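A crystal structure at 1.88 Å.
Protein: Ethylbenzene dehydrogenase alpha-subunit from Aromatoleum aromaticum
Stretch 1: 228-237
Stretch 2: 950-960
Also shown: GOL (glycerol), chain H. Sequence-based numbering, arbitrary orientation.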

# COMPACT_ATOMS: atom_id res chain seq x y z
N ALA A 228 18.03 19.86 -4.85
CA ALA A 228 17.43 21.00 -4.19
C ALA A 228 18.46 21.58 -3.22
O ALA A 228 18.69 22.79 -3.16
CB ALA A 228 16.15 20.55 -3.43
N PHE A 229 19.09 20.69 -2.45
CA PHE A 229 20.05 21.12 -1.42
C PHE A 229 21.11 21.95 -2.09
O PHE A 229 21.54 22.96 -1.59
CB PHE A 229 20.68 19.87 -0.78
CG PHE A 229 21.30 20.09 0.57
CD1 PHE A 229 20.58 20.69 1.59
CD2 PHE A 229 22.55 19.61 0.85
CE1 PHE A 229 21.16 20.86 2.84
CE2 PHE A 229 23.16 19.79 2.11
CZ PHE A 229 22.44 20.39 3.10
N HIS A 230 21.56 21.51 -3.26
CA HIS A 230 22.66 22.18 -3.91
C HIS A 230 22.27 23.43 -4.70
O HIS A 230 23.08 24.31 -4.86
CB HIS A 230 23.45 21.18 -4.73
CG HIS A 230 24.20 20.22 -3.86
ND1 HIS A 230 24.73 19.04 -4.33
CD2 HIS A 230 24.45 20.24 -2.52
CE1 HIS A 230 25.30 18.39 -3.33
NE2 HIS A 230 25.15 19.09 -2.22
N THR A 231 21.02 23.50 -5.11
CA THR A 231 20.48 24.64 -5.88
C THR A 231 20.02 25.75 -4.95
O THR A 231 20.41 26.93 -5.10
CB THR A 231 19.31 24.18 -6.75
OG1 THR A 231 19.76 23.14 -7.64
CG2 THR A 231 18.72 25.34 -7.55
N PHE A 232 19.24 25.37 -3.94
CA PHE A 232 18.63 26.32 -3.03
C PHE A 232 19.32 26.42 -1.66
O PHE A 232 19.02 27.33 -0.86
CB PHE A 232 17.18 25.93 -2.81
CG PHE A 232 16.39 25.74 -4.08
CD1 PHE A 232 16.13 26.81 -4.92
CD2 PHE A 232 15.88 24.49 -4.42
CE1 PHE A 232 15.37 26.65 -6.06
CE2 PHE A 232 15.11 24.32 -5.57
CZ PHE A 232 14.87 25.41 -6.38
N GLY A 233 20.21 25.48 -1.37
CA GLY A 233 20.90 25.47 -0.07
C GLY A 233 20.01 24.83 0.97
O GLY A 233 20.36 24.82 2.12
N LYS A 234 18.85 24.28 0.58
CA LYS A 234 18.00 23.57 1.55
C LYS A 234 17.02 22.68 0.85
O LYS A 234 16.77 22.81 -0.34
CB LYS A 234 17.25 24.55 2.47
CG LYS A 234 16.09 25.31 1.81
CD LYS A 234 16.57 26.44 0.96
CE LYS A 234 15.41 27.37 0.53
NZ LYS A 234 14.75 28.09 1.68
N MET A 235 16.44 21.74 1.61
CA MET A 235 15.53 20.79 1.02
C MET A 235 14.25 20.63 1.80
O MET A 235 13.36 19.99 1.33
CB MET A 235 16.19 19.42 0.80
CG MET A 235 16.52 18.65 2.02
SD MET A 235 17.35 17.05 1.65
CE MET A 235 19.04 17.60 1.56
N HIS A 236 14.18 21.22 2.99
CA HIS A 236 13.05 21.01 3.84
C HIS A 236 11.93 21.97 3.48
O HIS A 236 11.57 22.85 4.26
CB HIS A 236 13.46 21.10 5.29
CG HIS A 236 14.06 19.84 5.78
ND1 HIS A 236 13.42 18.63 5.66
CD2 HIS A 236 15.25 19.58 6.37
CE1 HIS A 236 14.19 17.67 6.15
NE2 HIS A 236 15.30 18.22 6.59
N MET A 237 11.40 21.79 2.28
CA MET A 237 10.34 22.65 1.73
C MET A 237 9.25 21.69 1.37
O MET A 237 9.53 20.57 0.99
CB MET A 237 10.82 23.37 0.50
CG MET A 237 12.10 24.19 0.74
SD MET A 237 12.62 24.93 -0.81
CE MET A 237 13.39 23.51 -1.59
C1 GOL H . 28.39 17.44 -1.59
O1 GOL H . 28.43 18.18 -2.82
C2 GOL H . 27.97 18.06 -0.26
O2 GOL H . 26.58 18.13 0.00
C3 GOL H . 28.60 17.35 0.94
O3 GOL H . 27.70 16.75 1.89
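Stretch 2, residues 950-960: EQFRYYFMNGS

Residues 950-960 have no regular secondary structure. They lie along the last turn of a helix, 228-232, and the loop that follows it, running in the same general sense: Gln951 is nearest Gly233, CA to CA 4.9 Å, and Asn958 is nearest Met235, at 7.8 Å between CA atoms. Between these points the chain bends in a type II turn from Tyr955 to Asn958, closed by Asn958 N to Tyr955 O at 2.8 Å and Tyr955 N to Asn958 O at 3.0 Å.

A helix end leaves carbonyls without backbone donors, and here long polar side chains supply them. Gln951, in the p rotamer, donates from NE2 to His230 O at 2.9 Å, nearly straight at 163°; its OE1 is satisfied elsewhere in the structure. Gly233 leaves helical geometry with positive phi, which favours glycine, and a CB there would lie about 3.3 Å from Arg953 NH2. That same NH2 donates to Gly233 O at 2.9 Å, and water 1 gives a second hydrogen to this carbonyl, its oxygen 2.8 Å from Gly233 O. Water 1 also lies 2.5 Å from Tyr955 OH, to which it is hydrogen-bonded.

Water 2 joins the two stretches further along. It accepts from Met235 N at 2.7 Å, donates to Asn958 OD1 at 2.9 Å and bonds Tyr955 OH at 2.9 Å. An amide side chain suits Asn958 because it offers both polarities: while OD1 receives the water, ND2 donates to His236 NE2 at 3.2 Å and, within its own stretch, to Phe956 O at 2.7 Å. Since His236 NE2 accepts, it carries no proton in this bond; His236 ND1 is satisfied elsewhere.

Phe229, in the t rotamer, fills the space between these polar links. Its CE2 lies 3.3 Å from Arg953 O, which sits at the ring edge, and its CZ is 3.7 Å from Asn958 CB and 3.9 Å from Tyr955 CE2. Gly959 passes close by, its CA 3.9 Å from Phe229 CE2; a CB on Gly959 would clash with Arg953 O at 1.9 Å, and its backbone angles themselves call for glycine. Met957 brings its CE to 3.5 Å from His236 NE2, so its flexible apolar side chain packs against the imidazole.

Phe952 turns its edge to the face of His230, with Phe952 CD1 3.5 Å from His230 CD2. A glycerol, probably from the crystallisation liquor, bonds through O2 to His230 NE2 at 2.8 Å, while its O3 accepts from Ser960 N at 2.8 Å, so one small molecule links both stretches.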

# COMPACT_ATOMS: atom_id res chain seq x y z
N GLU A 950 29.46 26.75 0.44
CA GLU A 950 28.36 27.01 1.35
C GLU A 950 27.34 25.89 1.42
O GLU A 950 27.01 25.38 2.51
CB GLU A 950 27.67 28.32 0.97
CG GLU A 950 26.69 28.73 2.02
CD GLU A 950 26.65 30.20 2.29
OE1 GLU A 950 27.54 30.96 1.82
OE2 GLU A 950 25.70 30.58 3.01
N GLN A 951 26.81 25.51 0.27
CA GLN A 951 25.70 24.56 0.26
C GLN A 951 26.14 23.09 0.24
O GLN A 951 25.32 22.20 0.19
CB GLN A 951 24.76 24.81 -0.91
CG GLN A 951 25.38 24.73 -2.31
CD GLN A 951 25.55 26.11 -2.87
OE1 GLN A 951 26.22 26.94 -2.27
NE2 GLN A 951 24.93 26.38 -4.02
N PHE A 952 27.45 22.86 0.24
CA PHE A 952 28.01 21.52 0.37
C PHE A 952 28.31 21.27 1.83
O PHE A 952 29.32 21.76 2.36
CB PHE A 952 29.26 21.37 -0.50
CG PHE A 952 29.01 21.49 -2.00
CD1 PHE A 952 27.73 21.53 -2.54
CD2 PHE A 952 30.09 21.52 -2.87
CE1 PHE A 952 27.54 21.64 -3.91
CE2 PHE A 952 29.91 21.64 -4.25
CZ PHE A 952 28.65 21.69 -4.76
N ARG A 953 27.44 20.53 2.51
CA ARG A 953 27.53 20.38 3.97
C ARG A 953 26.66 19.26 4.49
O ARG A 953 25.80 18.74 3.78
CB ARG A 953 27.13 21.66 4.69
CG ARG A 953 25.69 22.08 4.46
CD ARG A 953 25.48 23.61 4.64
NE ARG A 953 24.32 24.12 3.86
CZ ARG A 953 24.04 25.41 3.71
NH1 ARG A 953 24.81 26.33 4.26
NH2 ARG A 953 22.99 25.80 3.00
N TYR A 954 26.91 18.87 5.73
CA TYR A 954 26.11 17.87 6.38
C TYR A 954 25.58 18.38 7.70
O TYR A 954 26.33 18.92 8.54
CB TYR A 954 26.91 16.57 6.61
CG TYR A 954 26.14 15.58 7.46
CD1 TYR A 954 24.96 14.99 6.99
CD2 TYR A 954 26.51 15.30 8.77
CE1 TYR A 954 24.21 14.10 7.79
CE2 TYR A 954 25.77 14.40 9.56
CZ TYR A 954 24.63 13.83 9.07
OH TYR A 954 23.87 12.96 9.85
N TYR A 955 24.29 18.20 7.89
CA TYR A 955 23.69 18.21 9.22
C TYR A 955 22.55 17.21 9.09
O TYR A 955 22.32 16.67 8.00
CB TYR A 955 23.22 19.61 9.61
CG TYR A 955 22.24 20.24 8.63
CD1 TYR A 955 20.88 19.97 8.72
CD2 TYR A 955 22.66 21.14 7.64
CE1 TYR A 955 19.96 20.55 7.84
CE2 TYR A 955 21.71 21.72 6.74
CZ TYR A 955 20.37 21.43 6.86
OH TYR A 955 19.40 21.98 6.00
N PHE A 956 21.85 16.95 10.19
CA PHE A 956 20.97 15.80 10.31
C PHE A 956 19.98 15.75 9.13
O PHE A 956 19.33 16.76 8.81
CB PHE A 956 20.25 15.85 11.65
CG PHE A 956 19.25 14.73 11.89
CD1 PHE A 956 19.57 13.41 11.60
CD2 PHE A 956 18.02 15.01 12.45
CE1 PHE A 956 18.65 12.38 11.85
CE2 PHE A 956 17.09 13.99 12.69
CZ PHE A 956 17.42 12.68 12.38
N MET A 957 19.91 14.57 8.51
CA MET A 957 19.09 14.25 7.34
C MET A 957 19.48 14.92 6.03
O MET A 957 18.84 14.68 4.98
CB MET A 957 17.61 14.53 7.65
CG MET A 957 17.14 13.81 8.89
SD MET A 957 15.40 14.11 9.21
CE MET A 957 15.47 15.89 9.15
N ASN A 958 20.52 15.75 6.06
CA ASN A 958 20.84 16.61 4.94
C ASN A 958 22.31 16.55 4.60
O ASN A 958 23.14 17.02 5.34
CB ASN A 958 20.50 18.06 5.28
CG ASN A 958 19.03 18.29 5.40
OD1 ASN A 958 18.40 18.80 4.46
ND2 ASN A 958 18.45 17.89 6.53
N GLY A 959 22.63 15.98 3.46
CA GLY A 959 24.01 16.03 2.97
C GLY A 959 24.73 14.73 3.25
O GLY A 959 24.16 13.81 3.82
N SER A 960 25.99 14.70 2.84
CA SER A 960 26.83 13.49 2.88
C SER A 960 26.33 12.47 1.83
O SER A 960 25.18 12.56 1.35
CB SER A 960 26.91 12.89 4.30
OG SER A 960 25.88 11.96 4.54
O HOH W 1 19.58 24.16 4.75
O HOH W 2 17.21 21.46 4.23